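Cyclic nucleotide-gated potassium channel mll3241 (Mesorhizobium loti, PDB 4MUV) forms a homotetrameric potassium channel activated by cyclic AMP, seen here as its cytoplasmic cyclic nucleotide-binding domain, engineered to invert ligand selectivity, with cyclic GMP bound. Local coordinates at residues D57-A70 / A96-H110. The protein carries 3 engineered substitutions. Residues are numbered along the deposited sequence; the frame is centred on the assembly and turned at random.
Sequences DRMFFVVEGSVSVA and ATVSAATTVSLLSLH. With PCG (cyclic guanosine monophosphate), chain C.
Strands 58-64 and 104-110 pair antiparallel from Arg-58 opposite His-110 to a classic beta bulge, where Val-63 and, weakly, Glu-64 both donate to Ser-105 O; a second antiparallel ladder then joins 67-70 to 97-100. At the first ladder's end the Arg-58 guanidinium lies alongside the His-110 ring, with His-110 NE2 3.9 Å above the guanidinium plane, toward its rim, and the two planes 36° apart. A bend at chi3 (68°) turns that group back to Asp-57, which NE and NH2 grip side-on, one carboxylate oxygen each, while NH1 reaches Ser-108 OG through a water. Replacing Arg-58 by an alanine is likely to leave the Asp-57 carboxylate without its charged mate and the water at Ser-108 OG without the NH1 donor. At the bulge, Ser-105 OG donates to Glu-64 OE1 (2.8 Å) on the anti side of the carboxylate, and Arg-12 forms a salt bridge with the same oxygen. Inside, Phe-60 CD1 meets Leu-106 CD1 at 3.7 Å, and Val-67 presents CG2 to Val-98 CG1 and CG1 to Val-104 CG2, linking the two ladders. Val-69 CG1 packs against the guanine at C4 (3.7 Å), and Val-98 CG2 approaches the ribose O4' at 3.4 Å. The paired ladders belong to the antiparallel beta roll of the cyclic nucleotide-binding domain, whose inner wall here lines the cyclic GMP pocket.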
ATOM      1  N   ASP A  57       6.354   2.171  -8.250  1.00 13.07           N
ATOM      2  CA  ASP A  57       7.539   2.335  -7.415  1.00 13.52           C
ATOM      3  C   ASP A  57       7.188   2.432  -5.945  1.00 12.33           C
ATOM      4  O   ASP A  57       8.044   2.764  -5.139  1.00 13.30           O
ATOM      5  CB  ASP A  57       8.305   3.595  -7.841  1.00 18.82           C
ATOM      6  CG  ASP A  57       7.497   4.860  -7.627  1.00 22.16           C
ATOM      7  OD1 ASP A  57       6.286   4.739  -7.321  1.00 25.51           O
ATOM      8  OD2 ASP A  57       8.049   5.980  -7.826  1.00 27.10           O
ATOM      9  N   ARG A  58       5.947   2.134  -5.596  1.00 12.20           N
ATOM     10  CA  ARG A  58       5.524   2.156  -4.206  1.00 11.03           C
ATOM     11  C   ARG A  58       4.239   1.370  -4.044  1.00  9.31           C
ATOM     12  O   ARG A  58       3.589   1.002  -5.021  1.00 10.11           O
ATOM     13  CB  ARG A  58       5.298   3.591  -3.774  1.00 12.29           C
ATOM     14  CG  ARG A  58       4.135   4.238  -4.491  1.00 13.06           C
ATOM     15  CD  ARG A  58       4.215   5.743  -4.487  1.00 16.48           C
ATOM     16  NE  ARG A  58       5.324   6.202  -5.298  1.00 18.21           N
ATOM     17  CZ  ARG A  58       5.798   7.440  -5.297  1.00 22.18           C
ATOM     18  NH1 ARG A  58       5.255   8.372  -4.523  1.00 23.67           N
ATOM     19  NH2 ARG A  58       6.819   7.743  -6.077  1.00 24.43           N
ATOM     20  N   MET A  59       3.876   1.089  -2.799  1.00  8.13           N
ATOM     21  CA  MET A  59       2.558   0.525  -2.509  1.00  7.75           C
ATOM     22  C   MET A  59       1.945   1.304  -1.357  1.00  7.73           C
ATOM     23  O   MET A  59       2.577   2.213  -0.801  1.00  8.84           O
ATOM     24  CB  MET A  59       2.601  -0.976  -2.223  1.00  7.82           C
ATOM     25  CG  MET A  59       3.319  -1.327  -0.947  1.00 10.20           C
ATOM     26  SD  MET A  59       3.047  -3.024  -0.406  1.00 11.79           S
ATOM     27  CE  MET A  59       1.312  -2.949   0.021  1.00 11.71           C
ATOM     28  N   PHE A  60       0.703   0.968  -1.030  1.00  7.36           N
ATOM     29  CA  PHE A  60      -0.118   1.803  -0.167  1.00  7.51           C
ATOM     30  C   PHE A  60      -0.928   0.941   0.792  1.00  7.42           C
ATOM     31  O   PHE A  60      -1.501  -0.087   0.396  1.00  8.81           O
ATOM     32  CB  PHE A  60      -1.095   2.619  -0.988  1.00  9.18           C
ATOM     33  CG  PHE A  60      -0.448   3.479  -2.035  1.00 10.56           C
ATOM     34  CD1 PHE A  60      -0.063   4.772  -1.734  1.00 12.37           C
ATOM     35  CD2 PHE A  60      -0.271   3.010  -3.317  1.00 11.40           C
ATOM     36  CE1 PHE A  60       0.519   5.583  -2.687  1.00 14.67           C
ATOM     37  CE2 PHE A  60       0.315   3.816  -4.289  1.00 13.98           C
ATOM     38  CZ  PHE A  60       0.709   5.103  -3.968  1.00 15.50           C
ATOM     39  N   PHE A  61      -0.989   1.374   2.055  1.00  7.69           N
ATOM     40  CA  PHE A  61      -1.836   0.775   3.088  1.00  7.94           C
ATOM     41  C   PHE A  61      -2.965   1.739   3.362  1.00  8.26           C
ATOM     42  O   PHE A  61      -2.746   2.899   3.682  1.00  9.46           O
ATOM     43  CB  PHE A  61      -1.011   0.507   4.344  1.00  8.85           C
ATOM     44  CG  PHE A  61       0.104  -0.440   4.079  1.00  9.34           C
ATOM     45  CD1 PHE A  61       1.314   0.016   3.606  1.00  9.80           C
ATOM     46  CD2 PHE A  61      -0.083  -1.803   4.231  1.00  9.14           C
ATOM     47  CE1 PHE A  61       2.320  -0.866   3.317  1.00 11.58           C
ATOM     48  CE2 PHE A  61       0.922  -2.690   3.918  1.00 10.50           C
ATOM     49  CZ  PHE A  61       2.128  -2.218   3.467  1.00 12.99           C
ATOM     50  N   VAL A  62      -4.204   1.260   3.221  1.00  8.19           N
ATOM     51  CA  VAL A  62      -5.368   2.114   3.484  1.00  8.97           C
ATOM     52  C   VAL A  62      -5.591   2.196   4.988  1.00  8.65           C
ATOM     53  O   VAL A  62      -5.658   1.171   5.672  1.00 10.24           O
ATOM     54  CB  VAL A  62      -6.644   1.562   2.823  1.00  8.82           C
ATOM     55  CG1 VAL A  62      -7.820   2.468   3.074  1.00  8.94           C
ATOM     56  CG2 VAL A  62      -6.439   1.381   1.326  1.00 10.32           C
ATOM     57  N   VAL A  63      -5.691   3.415   5.521  1.00  9.47           N
ATOM     58  CA  VAL A  63      -5.831   3.579   6.961  1.00 10.06           C
ATOM     59  C   VAL A  63      -7.061   4.361   7.384  1.00 13.13           C
ATOM     60  O   VAL A  63      -7.448   4.229   8.533  1.00 14.17           O
ATOM     61  CB  VAL A  63      -4.493   4.089   7.618  1.00 11.67           C
ATOM     62  CG1 VAL A  63      -3.418   2.991   7.592  1.00 12.54           C
ATOM     63  CG2 VAL A  63      -3.965   5.321   6.960  1.00 12.50           C
ATOM     64  N   GLU A  64      -7.660   5.140   6.480  1.00 12.36           N
ATOM     65  CA  GLU A  64      -8.935   5.838   6.718  1.00 12.65           C
ATOM     66  C   GLU A  64      -9.617   5.989   5.365  1.00 10.87           C
ATOM     67  O   GLU A  64      -8.948   6.280   4.374  1.00 11.51           O
ATOM     68  CB  GLU A  64      -8.738   7.252   7.309  1.00 13.40           C
ATOM     69  CG  GLU A  64      -7.902   7.350   8.594  1.00 15.81           C
ATOM     70  CD  GLU A  64      -7.677   8.783   9.058  1.00 16.97           C
ATOM     71  OE1 GLU A  64      -7.466   9.689   8.216  1.00 17.10           O
ATOM     72  OE2 GLU A  64      -7.681   9.004  10.273  1.00 17.44           O
ATOM     73  N   GLY A  65     -10.929   5.790   5.294  1.00 12.06           N
ATOM     74  CA  GLY A  65     -11.616   5.909   4.022  1.00 11.12           C
ATOM     75  C   GLY A  65     -11.420   4.693   3.144  1.00 11.15           C
ATOM     76  O   GLY A  65     -10.996   3.656   3.601  1.00 12.62           O
ATOM     77  N   SER A  66     -11.752   4.824   1.869  1.00 11.83           N
ATOM     78  CA  SER A  66     -11.678   3.700   0.953  1.00 11.72           C
ATOM     79  C   SER A  66     -11.236   4.088  -0.452  1.00 10.41           C
ATOM     80  O   SER A  66     -11.366   5.245  -0.881  1.00 11.50           O
ATOM     81  CB  SER A  66     -13.020   2.980   0.890  1.00 13.27           C
ATOM     82  OG  SER A  66     -14.020   3.832   0.382  1.00 15.33           O
ATOM     83  N   VAL A  67     -10.704   3.089  -1.157  1.00  9.96           N
ATOM     84  CA  VAL A  67     -10.365   3.194  -2.567  1.00  9.55           C
ATOM     85  C   VAL A  67     -11.205   2.249  -3.406  1.00  9.16           C
ATOM     86  O   VAL A  67     -11.732   1.263  -2.899  1.00 10.92           O
ATOM     87  CB  VAL A  67      -8.867   2.939  -2.828  1.00  9.66           C
ATOM     88  CG1 VAL A  67      -8.023   3.923  -2.053  1.00 10.99           C
ATOM     89  CG2 VAL A  67      -8.486   1.518  -2.519  1.00  9.72           C
ATOM     90  N   SER A  68     -11.271   2.563  -4.692  1.00  9.97           N
ATOM     91  CA  SER A  68     -11.964   1.793  -5.707  1.00  9.47           C
ATOM     92  C   SER A  68     -10.937   1.196  -6.662  1.00  8.65           C
ATOM     93  O   SER A  68     -10.072   1.904  -7.153  1.00 10.28           O
ATOM     94  CB  SER A  68     -12.857   2.773  -6.473  1.00 14.07           C
ATOM     95  OG  SER A  68     -13.338   2.238  -7.659  1.00 20.61           O
ATOM     96  N   VAL A  69     -11.042  -0.101  -6.915  1.00 10.16           N
ATOM     97  CA  VAL A  69     -10.150  -0.816  -7.830  1.00  9.96           C
ATOM     98  C   VAL A  69     -10.930  -1.172  -9.085  1.00 10.30           C
ATOM     99  O   VAL A  69     -11.926  -1.896  -9.021  1.00 12.16           O
ATOM    100  CB  VAL A  69      -9.581  -2.102  -7.182  1.00 10.38           C
ATOM    101  CG1 VAL A  69      -8.634  -2.806  -8.160  1.00 10.29           C
ATOM    102  CG2 VAL A  69      -8.908  -1.787  -5.847  1.00 12.25           C
ATOM    103  N   ALA A  70     -10.467  -0.660 -10.225  1.00 10.63           N
ATOM    104  CA  ALA A  70     -11.124  -0.889 -11.509  1.00 11.76           C
ATOM    105  C   ALA A  70     -10.566  -2.147 -12.165  1.00 12.54           C
ATOM    106  O   ALA A  70      -9.592  -2.100 -12.862  1.00 18.23           O
ATOM    107  CB  ALA A  70     -10.931   0.330 -12.424  1.00 13.81           C
ATOM    108  N   ALA A  96      -4.058  -2.435 -12.603  1.00  8.57           N
ATOM    109  CA  ALA A  96      -5.396  -1.875 -12.475  1.00  9.93           C
ATOM    110  C   ALA A  96      -5.247  -0.437 -12.013  1.00  8.81           C
ATOM    111  O   ALA A  96      -4.272  -0.082 -11.362  1.00  9.34           O
ATOM    112  CB  ALA A  96      -6.213  -2.669 -11.467  1.00 10.16           C
ATOM    113  N   THR A  97      -6.254   0.368 -12.343  1.00 10.18           N
ATOM    114  CA  THR A  97      -6.355   1.730 -11.853  1.00  9.93           C
ATOM    115  C   THR A  97      -7.085   1.734 -10.505  1.00  9.50           C
ATOM    116  O   THR A  97      -8.175   1.163 -10.368  1.00 10.78           O
ATOM    117  CB  THR A  97      -7.063   2.605 -12.879  1.00 10.62           C
ATOM    118  OG1 THR A  97      -6.254   2.614 -14.063  1.00 11.65           O
ATOM    119  CG2 THR A  97      -7.261   4.041 -12.361  1.00 11.20           C
ATOM    120  N   VAL A  98      -6.460   2.360  -9.526  1.00  9.06           N
ATOM    121  CA  VAL A  98      -7.014   2.499  -8.193  1.00  8.69           C
ATOM    122  C   VAL A  98      -7.194   3.986  -7.943  1.00  9.41           C
ATOM    123  O   VAL A  98      -6.279   4.767  -8.151  1.00 10.30           O
ATOM    124  CB  VAL A  98      -6.073   1.880  -7.132  1.00  8.72           C
ATOM    125  CG1 VAL A  98      -6.681   1.996  -5.736  1.00  9.23           C
ATOM    126  CG2 VAL A  98      -5.733   0.446  -7.481  1.00  9.31           C
ATOM    127  N   SER A  99      -8.375   4.349  -7.464  1.00  9.76           N
ATOM    128  CA  SER A  99      -8.793   5.723  -7.234  0.51 10.57           C
ATOM    129  C   SER A  99      -9.347   5.853  -5.813  1.00  9.25           C
ATOM    130  O   SER A  99      -9.861   4.879  -5.253  1.00 10.98           O
ATOM    131  CB  SER A  99      -9.913   6.090  -8.213  0.51 12.49           C
ATOM    132  OG  SER A  99      -9.570   5.865  -9.566  0.51 13.81           O
ATOM    133  N   ALA A 100      -9.281   7.042  -5.245  1.00  9.65           N
ATOM    134  CA  ALA A 100      -9.964   7.276  -3.988  1.00  9.00           C
ATOM    135  C   ALA A 100     -11.472   7.167  -4.224  1.00 10.78           C
ATOM    136  O   ALA A 100     -12.008   7.744  -5.167  1.00 11.11           O
ATOM    137  CB  ALA A 100      -9.625   8.647  -3.450  1.00  9.68           C
ATOM    138  N   ALA A 101     -12.168   6.420  -3.369  1.00 10.62           N
ATOM    139  CA  ALA A 101     -13.620   6.339  -3.436  1.00 11.50           C
ATOM    140  C   ALA A 101     -14.197   7.511  -2.619  1.00 11.84           C
ATOM    141  O   ALA A 101     -14.713   8.469  -3.170  1.00 14.90           O
ATOM    142  CB  ALA A 101     -14.081   4.993  -2.912  1.00 13.14           C
ATOM    143  N   THR A 102     -14.065   7.430  -1.304  1.00 12.57           N
ATOM    144  CA  THR A 102     -14.214   8.571  -0.442  1.00 13.34           C
ATOM    145  C   THR A 102     -12.830   9.199  -0.322  1.00 12.93           C
ATOM    146  O   THR A 102     -11.839   8.651  -0.809  1.00 13.45           O
ATOM    147  CB  THR A 102     -14.718   8.133   0.946  1.00 14.68           C
ATOM    148  OG1 THR A 102     -13.793   7.216   1.541  1.00 17.38           O
ATOM    149  CG2 THR A 102     -16.097   7.495   0.853  1.00 15.96           C
ATOM    150  N   THR A 103     -12.741  10.338   0.344  1.00 12.78           N
ATOM    151  CA  THR A 103     -11.448  10.861   0.747  1.00 12.64           C
ATOM    152  C   THR A 103     -10.740   9.757   1.504  1.00 11.15           C
ATOM    153  O   THR A 103     -11.341   9.111   2.334  1.00 13.21           O
ATOM    154  CB  THR A 103     -11.619  12.047   1.688  1.00 16.96           C
ATOM    155  OG1 THR A 103     -12.635  12.906   1.184  1.00 23.75           O
ATOM    156  CG2 THR A 103     -10.297  12.775   1.825  1.00 16.04           C
ATOM    157  N   VAL A 104      -9.462   9.522   1.220  1.00 10.36           N
ATOM    158  CA  VAL A 104      -8.773   8.374   1.790  1.00 10.27           C
ATOM    159  C   VAL A 104      -7.400   8.756   2.348  1.00  9.38           C
ATOM    160  O   VAL A 104      -6.701   9.581   1.773  1.00 10.96           O
ATOM    161  CB  VAL A 104      -8.662   7.251   0.725  1.00 10.17           C
ATOM    162  CG1 VAL A 104      -7.780   7.680  -0.471  1.00 10.95           C
ATOM    163  CG2 VAL A 104      -8.183   5.950   1.345  1.00 10.57           C
ATOM    164  N   SER A 105      -7.033   8.193   3.502  1.00  9.56           N
ATOM    165  CA  SER A 105      -5.680   8.296   4.048  1.00  9.98           C
ATOM    166  C   SER A 105      -4.968   7.003   3.805  1.00  8.58           C
ATOM    167  O   SER A 105      -5.499   5.907   4.062  1.00  9.56           O
ATOM    168  CB  SER A 105      -5.632   8.604   5.556  1.00 12.61           C
ATOM    169  OG  SER A 105      -6.155   9.882   5.762  1.00 13.71           O
ATOM    170  N   LEU A 106      -3.748   7.156   3.315  1.00  9.07           N
ATOM    171  CA  LEU A 106      -2.874   6.065   2.936  1.00  9.24           C
ATOM    172  C   LEU A 106      -1.540   6.217   3.633  1.00  8.84           C
ATOM    173  O   LEU A 106      -1.084   7.325   3.868  1.00 10.82           O
ATOM    174  CB  LEU A 106      -2.598   6.133   1.428  1.00 10.53           C
ATOM    175  CG  LEU A 106      -3.770   6.198   0.483  1.00  9.10           C
ATOM    176  CD1 LEU A 106      -3.330   6.432  -0.952  1.00 10.13           C
ATOM    177  CD2 LEU A 106      -4.585   4.935   0.579  1.00 10.03           C
ATOM    178  N   LEU A 107      -0.899   5.095   3.912  1.00  8.86           N
ATOM    179  CA  LEU A 107       0.526   5.057   4.237  1.00  8.38           C
ATOM    180  C   LEU A 107       1.244   4.488   3.011  1.00  8.15           C
ATOM    181  O   LEU A 107       1.009   3.349   2.615  1.00  9.43           O
ATOM    182  CB  LEU A 107       0.793   4.215   5.490  1.00  8.48           C
ATOM    183  CG  LEU A 107       0.178   4.766   6.775  1.00  9.80           C
ATOM    184  CD1 LEU A 107       0.263   3.747   7.884  1.00 11.15           C
ATOM    185  CD2 LEU A 107       0.890   6.033   7.199  1.00 12.91           C
ATOM    186  N   SER A 108       2.109   5.308   2.414  1.00  7.41           N
ATOM    187  CA  SER A 108       2.866   4.954   1.214  0.59  7.49           C
ATOM    188  C   SER A 108       4.204   4.352   1.576  1.00  8.02           C
ATOM    189  O   SER A 108       4.921   4.923   2.395  1.00  9.76           O
ATOM    190  CB  SER A 108       3.089   6.213   0.364  0.59  8.65           C
ATOM    191  OG  SER A 108       3.828   5.938  -0.810  0.59  9.68           O
ATOM    192  N   LEU A 109       4.529   3.236   0.949  1.00  8.36           N
ATOM    193  CA  LEU A 109       5.770   2.524   1.175  1.00  8.95           C
ATOM    194  C   LEU A 109       6.511   2.427  -0.147  1.00  9.29           C
ATOM    195  O   LEU A 109       6.029   1.805  -1.096  1.00  9.37           O
ATOM    196  CB  LEU A 109       5.459   1.120   1.679  1.00 10.38           C
ATOM    197  CG  LEU A 109       6.656   0.238   2.019  1.00 12.09           C
ATOM    198  CD1 LEU A 109       7.368   0.808   3.234  1.00 15.18           C
ATOM    199  CD2 LEU A 109       6.223  -1.201   2.285  1.00 15.05           C
ATOM    200  N   HIS A 110       7.669   3.071  -0.224  1.00  9.51           N
ATOM    201  CA  HIS A 110       8.452   3.050  -1.446  1.00 10.52           C
ATOM    202  C   HIS A 110       9.077   1.677  -1.669  1.00  8.73           C
ATOM    203  O   HIS A 110       9.296   0.908  -0.742  1.00  8.89           O
ATOM    204  CB  HIS A 110       9.512   4.132  -1.401  1.00 16.69           C
ATOM    205  CG  HIS A 110       8.988   5.502  -1.697  1.00 23.07           C
ATOM    206  ND1 HIS A 110       7.797   5.986  -1.191  1.00 26.53           N
ATOM    207  CD2 HIS A 110       9.508   6.499  -2.445  1.00 27.16           C
ATOM    208  CE1 HIS A 110       7.612   7.225  -1.608  1.00 27.88           C
ATOM    209  NE2 HIS A 110       8.633   7.557  -2.376  1.00 30.55           N
TER
HETATM  210  PA  PCG C 401      -0.661  -3.082  -8.851  1.00  7.07           P
HETATM  211  O1A PCG C 401       0.748  -2.666  -8.483  1.00  8.00           O
HETATM  212  O2A PCG C 401      -0.811  -3.910 -10.078  1.00  8.23           O
HETATM  213  O5' PCG C 401      -1.520  -1.807  -9.003  1.00  7.12           O
HETATM  214  C5' PCG C 401      -2.873  -1.895  -8.983  1.00  8.86           C
HETATM  215  C4' PCG C 401      -3.283  -2.632  -7.695  1.00  7.32           C
HETATM  216  O4' PCG C 401      -4.719  -2.824  -7.413  1.00  8.14           O
HETATM  217  C3' PCG C 401      -2.729  -3.892  -7.686  1.00  7.02           C
HETATM  218  O3' PCG C 401      -1.269  -3.863  -7.608  1.00  7.25           O
HETATM  219  C2' PCG C 401      -3.442  -4.545  -6.432  1.00  7.42           C
HETATM  220  O2' PCG C 401      -2.654  -4.298  -5.268  1.00  8.00           O
HETATM  221  C1' PCG C 401      -4.691  -3.905  -6.358  1.00  6.67           C
HETATM  222  N9  PCG C 401      -5.852  -4.724  -6.535  1.00  7.65           N
HETATM  223  C8  PCG C 401      -6.841  -4.977  -5.615  1.00  8.03           C
HETATM  224  N7  PCG C 401      -7.719  -5.873  -6.070  1.00  8.12           N
HETATM  225  C5  PCG C 401      -7.278  -6.201  -7.330  1.00  7.64           C
HETATM  226  C6  PCG C 401      -7.799  -7.111  -8.312  1.00  8.99           C
HETATM  227  O6  PCG C 401      -8.832  -7.812  -8.186  1.00  9.19           O
HETATM  228  N1  PCG C 401      -7.066  -7.171  -9.473  1.00  7.74           N
HETATM  229  C2  PCG C 401      -5.891  -6.469  -9.689  1.00  9.44           C
HETATM  230  N2  PCG C 401      -5.245  -6.623 -10.859  1.00 10.62           N
HETATM  231  N3  PCG C 401      -5.362  -5.591  -8.778  1.00  8.23           N
HETATM  232  C4  PCG C 401      -6.120  -5.508  -7.590  1.00  7.87           C
HETATM  233  O   HOH W   1       3.191   8.323  -2.420  0.61 22.49           O
HETATM  234  O   HOH W   2      -8.005  -0.530 -14.353  1.00 10.96           O